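Local structure of flagellar biosynthetic protein FliP (Thermotoga maritima MSB8, 5H72) at residues N26-K38 and I60-F72. The protein probably takes part in flagellum-specific protein export as a membrane component of the type III export gate, this chain being the periplasmic domain of FliP. Residues are numbered along the deposited sequence; the frame is centred on the assembly and turned at random.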
loop_
_atom_site.group_PDB
_atom_site.type_symbol
_atom_site.label_atom_id
_atom_site.label_comp_id
_atom_site.label_asym_id
_atom_site.label_seq_id
_atom_site.Cartn_x
_atom_site.Cartn_y
_atom_site.Cartn_z
ATOM N N ASN A 26 6.368 -9.438 -6.726
ATOM C CA ASN A 26 6.250 -8.508 -7.853
ATOM C C ASN A 26 5.318 -9.070 -8.932
ATOM O O ASN A 26 4.443 -8.366 -9.442
ATOM C CB ASN A 26 7.634 -8.191 -8.445
ATOM C CG ASN A 26 7.564 -7.263 -9.666
ATOM O OD1 ASN A 26 7.243 -6.081 -9.547
ATOM N ND2 ASN A 26 7.893 -7.798 -10.839
ATOM N N THR A 27 5.495 -10.347 -9.255
ATOM C CA THR A 27 4.681 -11.005 -10.269
ATOM C C THR A 27 3.218 -11.019 -9.844
ATOM O O THR A 27 2.333 -10.692 -10.633
ATOM C CB THR A 27 5.160 -12.444 -10.538
ATOM O OG1 THR A 27 6.506 -12.412 -11.030
ATOM C CG2 THR A 27 4.278 -13.123 -11.565
ATOM N N ARG A 28 2.966 -11.369 -8.589
ATOM C CA ARG A 28 1.604 -11.403 -8.066
ATOM C C ARG A 28 0.937 -10.029 -8.168
ATOM O O ARG A 28 -0.204 -9.907 -8.592
ATOM C CB ARG A 28 1.607 -11.890 -6.616
ATOM C CG ARG A 28 0.258 -11.865 -5.928
ATOM C CD ARG A 28 -0.558 -13.142 -6.161
ATOM N NE ARG A 28 -0.986 -13.329 -7.549
ATOM C CZ ARG A 28 -2.130 -12.871 -8.056
ATOM N NH1 ARG A 28 -2.971 -12.176 -7.298
ATOM N NH2 ARG A 28 -2.438 -13.111 -9.325
ATOM N N ILE A 29 1.670 -8.987 -7.809
ATOM C CA ILE A 29 1.122 -7.633 -7.825
ATOM C C ILE A 29 0.877 -7.163 -9.256
ATOM O O ILE A 29 -0.151 -6.557 -9.534
ATOM C CB ILE A 29 2.046 -6.651 -7.080
ATOM C CG1 ILE A 29 2.107 -7.041 -5.603
ATOM C CG2 ILE A 29 1.544 -5.229 -7.213
ATOM C CD1 ILE A 29 3.135 -6.270 -4.808
ATOM N N ARG A 30 1.805 -7.455 -10.167
ATOM C CA ARG A 30 1.580 -7.154 -11.585
ATOM C C ARG A 30 0.323 -7.834 -12.093
ATOM O O ARG A 30 -0.500 -7.205 -12.757
ATOM C CB ARG A 30 2.771 -7.587 -12.441
ATOM C CG ARG A 30 3.969 -6.653 -12.338
ATOM C CD ARG A 30 5.070 -7.087 -13.289
ATOM N NE ARG A 30 4.653 -7.034 -14.686
ATOM C CZ ARG A 30 4.718 -5.942 -15.442
ATOM N NH1 ARG A 30 5.181 -4.809 -14.937
ATOM N NH2 ARG A 30 4.325 -5.977 -16.704
ATOM N N GLU A 31 0.172 -9.112 -11.756
ATOM C CA GLU A 31 -0.979 -9.901 -12.211
ATOM C C GLU A 31 -2.318 -9.344 -11.721
ATOM O O GLU A 31 -3.280 -9.327 -12.484
ATOM C CB GLU A 31 -0.839 -11.372 -11.776
ATOM C CG GLU A 31 0.166 -12.182 -12.598
ATOM C CD GLU A 31 0.282 -13.648 -12.148
ATOM O OE1 GLU A 31 -0.380 -14.036 -11.153
ATOM O OE2 GLU A 31 1.038 -14.418 -12.795
ATOM N N PHE A 32 -2.401 -8.871 -10.475
ATOM C CA PHE A 32 -3.694 -8.354 -10.027
ATOM C C PHE A 32 -3.914 -6.915 -10.511
ATOM O O PHE A 32 -5.052 -6.523 -10.743
ATOM C CB PHE A 32 -3.896 -8.523 -8.487
ATOM C CG PHE A 32 -3.296 -7.457 -7.604
ATOM C CD1 PHE A 32 -3.757 -6.145 -7.620
ATOM C CD2 PHE A 32 -2.344 -7.804 -6.655
ATOM C CE1 PHE A 32 -3.224 -5.187 -6.781
ATOM C CE2 PHE A 32 -1.805 -6.846 -5.793
ATOM C CZ PHE A 32 -2.246 -5.532 -5.861
ATOM N N MET A 33 -2.848 -6.145 -10.703
ATOM C CA MET A 33 -3.000 -4.829 -11.316
ATOM C C MET A 33 -3.537 -4.997 -12.732
ATOM O O MET A 33 -4.520 -4.355 -13.118
ATOM C CB MET A 33 -1.671 -4.059 -11.325
ATOM C CG MET A 33 -1.248 -3.557 -9.954
ATOM S SD MET A 33 0.109 -2.364 -9.971
ATOM C CE MET A 33 1.414 -3.296 -10.770
ATOM N N ILE A 34 -2.904 -5.885 -13.489
ATOM C CA ILE A 34 -3.332 -6.167 -14.851
ATOM C C ILE A 34 -4.779 -6.675 -14.894
ATOM O O ILE A 34 -5.581 -6.219 -15.706
ATOM C CB ILE A 34 -2.383 -7.176 -15.519
ATOM C CG1 ILE A 34 -1.067 -6.481 -15.869
ATOM C CG2 ILE A 34 -3.016 -7.783 -16.764
ATOM C CD1 ILE A 34 0.053 -7.426 -16.223
ATOM N N ASN A 35 -5.121 -7.597 -14.002
ATOM C CA ASN A 35 -6.480 -8.135 -13.953
ATOM C C ASN A 35 -7.517 -7.056 -13.651
ATOM O O ASN A 35 -8.576 -7.019 -14.273
ATOM C CB ASN A 35 -6.565 -9.247 -12.916
ATOM C CG ASN A 35 -7.924 -9.919 -12.884
ATOM O OD1 ASN A 35 -8.645 -9.835 -11.893
ATOM N ND2 ASN A 35 -8.279 -10.599 -13.967
ATOM N N GLU A 36 -7.203 -6.170 -12.703
ATOM C CA GLU A 36 -8.086 -5.058 -12.342
ATOM C C GLU A 36 -8.295 -4.128 -13.532
ATOM O O GLU A 36 -9.399 -3.641 -13.764
ATOM C CB GLU A 36 -7.517 -4.257 -11.164
ATOM C CG GLU A 36 -7.839 -4.833 -9.795
ATOM C CD GLU A 36 -9.322 -4.736 -9.447
ATOM O OE1 GLU A 36 -9.842 -3.607 -9.316
ATOM O OE2 GLU A 36 -9.967 -5.794 -9.302
ATOM N N LEU A 37 -7.219 -3.884 -14.276
ATOM C CA LEU A 37 -7.275 -2.985 -15.416
ATOM C C LEU A 37 -8.123 -3.571 -16.546
ATOM O O LEU A 37 -8.870 -2.849 -17.203
ATOM C CB LEU A 37 -5.859 -2.663 -15.917
ATOM C CG LEU A 37 -5.047 -1.648 -15.102
ATOM C CD1 LEU A 37 -3.585 -1.726 -15.475
ATOM C CD2 LEU A 37 -5.556 -0.225 -15.293
ATOM N N LYS A 38 -8.005 -4.877 -16.771
ATOM C CA LYS A 38 -8.783 -5.527 -17.814
ATOM C C LYS A 38 -10.241 -5.620 -17.411
ATOM O O LYS A 38 -11.123 -5.266 -18.188
ATOM C CB LYS A 38 -8.237 -6.923 -18.127
ATOM C CG LYS A 38 -6.903 -6.896 -18.845
ATOM C CD LYS A 38 -6.544 -8.268 -19.391
ATOM C CE LYS A 38 -5.177 -8.234 -20.070
ATOM N NZ LYS A 38 -4.777 -9.571 -20.611
ATOM N N ILE A 60 -0.638 -4.682 -22.440
ATOM C CA ILE A 60 -0.334 -4.073 -21.146
ATOM C C ILE A 60 0.597 -4.938 -20.302
ATOM O O ILE A 60 1.258 -4.433 -19.391
ATOM C CB ILE A 60 -1.609 -3.749 -20.340
ATOM C CG1 ILE A 60 -2.400 -5.006 -19.991
ATOM C CG2 ILE A 60 -2.486 -2.761 -21.108
ATOM C CD1 ILE A 60 -3.553 -4.725 -19.048
ATOM N N GLU A 61 0.698 -6.223 -20.622
ATOM C CA GLU A 61 1.631 -7.074 -19.890
ATOM C C GLU A 61 3.080 -6.697 -20.160
ATOM O O GLU A 61 3.974 -7.166 -19.469
ATOM C CB GLU A 61 1.421 -8.549 -20.229
ATOM C CG GLU A 61 0.067 -9.108 -19.816
ATOM C CD GLU A 61 -1.006 -8.843 -20.855
ATOM O OE1 GLU A 61 -0.773 -8.010 -21.750
ATOM O OE2 GLU A 61 -2.080 -9.474 -20.781
ATOM N N GLU A 62 3.319 -5.862 -21.164
ATOM C CA GLU A 62 4.684 -5.436 -21.473
ATOM C C GLU A 62 5.026 -4.080 -20.839
ATOM O O GLU A 62 6.159 -3.619 -20.926
ATOM C CB GLU A 62 4.893 -5.373 -22.989
ATOM C CG GLU A 62 4.552 -6.666 -23.726
ATOM C CD GLU A 62 4.395 -6.469 -25.234
ATOM O OE1 GLU A 62 4.356 -5.302 -25.696
ATOM O OE2 GLU A 62 4.310 -7.487 -25.960
ATOM N N ALA A 63 4.053 -3.434 -20.209
ATOM C CA ALA A 63 4.333 -2.168 -19.545
ATOM C C ALA A 63 5.158 -2.398 -18.282
ATOM O O ALA A 63 4.836 -3.270 -17.472
ATOM C CB ALA A 63 3.052 -1.439 -19.211
ATOM N N PRO A 64 6.239 -1.627 -18.123
ATOM C CA PRO A 64 7.027 -1.667 -16.885
ATOM C C PRO A 64 6.219 -1.104 -15.711
ATOM O O PRO A 64 5.207 -0.429 -15.919
ATOM C CB PRO A 64 8.236 -0.778 -17.208
ATOM C CG PRO A 64 7.712 0.185 -18.237
ATOM C CD PRO A 64 6.750 -0.624 -19.075
ATOM N N ASN A 65 6.661 -1.377 -14.492
ATOM C CA ASN A 65 5.902 -0.944 -13.330
ATOM C C ASN A 65 5.763 0.578 -13.253
ATOM O O ASN A 65 4.772 1.081 -12.733
ATOM C CB ASN A 65 6.536 -1.498 -12.055
ATOM C CG ASN A 65 6.241 -2.976 -11.854
ATOM O OD1 ASN A 65 5.245 -3.497 -12.357
ATOM N ND2 ASN A 65 7.105 -3.657 -11.119
ATOM N N ALA A 66 6.729 1.313 -13.797
ATOM C CA ALA A 66 6.666 2.780 -13.794
ATOM C C ALA A 66 5.469 3.302 -14.579
ATOM O O ALA A 66 5.032 4.442 -14.378
ATOM C CB ALA A 66 7.952 3.374 -14.356
ATOM N N VAL A 67 4.952 2.469 -15.475
ATOM C CA VAL A 67 3.771 2.789 -16.251
ATOM C C VAL A 67 2.562 2.067 -15.681
ATOM O O VAL A 67 1.487 2.650 -15.516
ATOM C CB VAL A 67 3.949 2.377 -17.748
ATOM C CG1 VAL A 67 2.630 2.425 -18.492
ATOM C CG2 VAL A 67 4.989 3.254 -18.422
ATOM N N LEU A 68 2.743 0.783 -15.392
ATOM C CA LEU A 68 1.641 -0.074 -14.964
ATOM C C LEU A 68 1.014 0.408 -13.653
ATOM O O LEU A 68 -0.199 0.515 -13.544
ATOM C CB LEU A 68 2.119 -1.519 -14.824
ATOM C CG LEU A 68 1.076 -2.617 -14.577
ATOM C CD1 LEU A 68 0.025 -2.648 -15.689
ATOM C CD2 LEU A 68 1.761 -3.973 -14.448
ATOM N N ILE A 69 1.845 0.726 -12.669
ATOM C CA ILE A 69 1.333 1.119 -11.361
ATOM C C ILE A 69 0.537 2.432 -11.402
ATOM O O ILE A 69 -0.563 2.482 -10.853
ATOM C CB ILE A 69 2.487 1.209 -10.321
ATOM C CG1 ILE A 69 3.104 -0.173 -10.128
ATOM C CG2 ILE A 69 1.974 1.732 -8.994
ATOM C CD1 ILE A 69 4.330 -0.163 -9.284
ATOM N N PRO A 70 1.063 3.493 -12.057
ATOM C CA PRO A 70 0.224 4.696 -12.148
ATOM C C PRO A 70 -1.085 4.478 -12.919
ATOM O O PRO A 70 -2.114 5.045 -12.540
ATOM C CB PRO A 70 1.121 5.697 -12.886
ATOM C CG PRO A 70 2.491 5.226 -12.663
ATOM C CD PRO A 70 2.411 3.733 -12.608
ATOM N N ALA A 71 -1.053 3.670 -13.977
ATOM C CA ALA A 71 -2.270 3.379 -14.739
ATOM C C ALA A 71 -3.278 2.661 -13.857
ATOM O O ALA A 71 -4.477 2.940 -13.908
ATOM C CB ALA A 71 -1.949 2.545 -15.969
ATOM N N PHE A 72 -2.775 1.739 -13.042
ATOM C CA PHE A 72 -3.606 0.957 -12.126
ATOM C C PHE A 72 -4.314 1.871 -11.143
ATOM O O PHE A 72 -5.534 1.789 -10.983
ATOM C CB PHE A 72 -2.742 -0.078 -11.390
ATOM C CG PHE A 72 -3.379 -0.660 -10.155
ATOM C CD1 PHE A 72 -4.411 -1.579 -10.255
ATOM C CD2 PHE A 72 -2.913 -0.314 -8.887
ATOM C CE1 PHE A 72 -4.985 -2.122 -9.119
ATOM C CE2 PHE A 72 -3.479 -0.852 -7.747
ATOM C CZ PHE A 72 -4.515 -1.758 -7.859
HETATM O O HOH W 1 3.881 -8.878 -16.491
HETATM O O HOH W 2 -3.262 -7.676 -23.070
#
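Phe72 lies against Met33, whose CG stands over one face of the ring, 3.7 Å from its centroid, a CH-pi contact. Met33 SD lies obliquely above the same ring, a Met-aromatic contact, and the bend at chi3 (-59°) carries CE to Ile69 CG1 (3.6 Å); the Met33 side chain is a knob in the hole formed by Asn65, Leu68, Ile69 and Phe72. Phe32 turns its edge to the Phe72 ring in an offset edge-to-face pair, planes at 71°. At the other end, Arg30 grips Ala63 O end-on, NH1 at 3.0 Å and NH2 at 2.9 Å, with the oxygen in the guanidinium plane. NH1 also bonds Asn65 OD1 from above its carbonyl plane, while Asn65 ND2 reaches an in-plane lone pair of Asn26 OD1 (2.9 Å). Leu68 CD2 sits over one guanidinium face, toward its rim. A leucine in place of Arg30 lacks both donors and would probably leave Ala63 O without its mates in the contact and Asn65 freer to turn. Leu37 CD1 meets Leu68 CD1 (3.7 Å), and Lys38 NZ makes a salt bridge to Glu61 OE2 (2.7 Å). Segments 26-38 and 65-72, on helices 17-39 and 65-80, cross at 48°; Leu37 and Ile60 also touch Val46 of helix 43-52, and Phe32 packs on Glu36 of the second subunit.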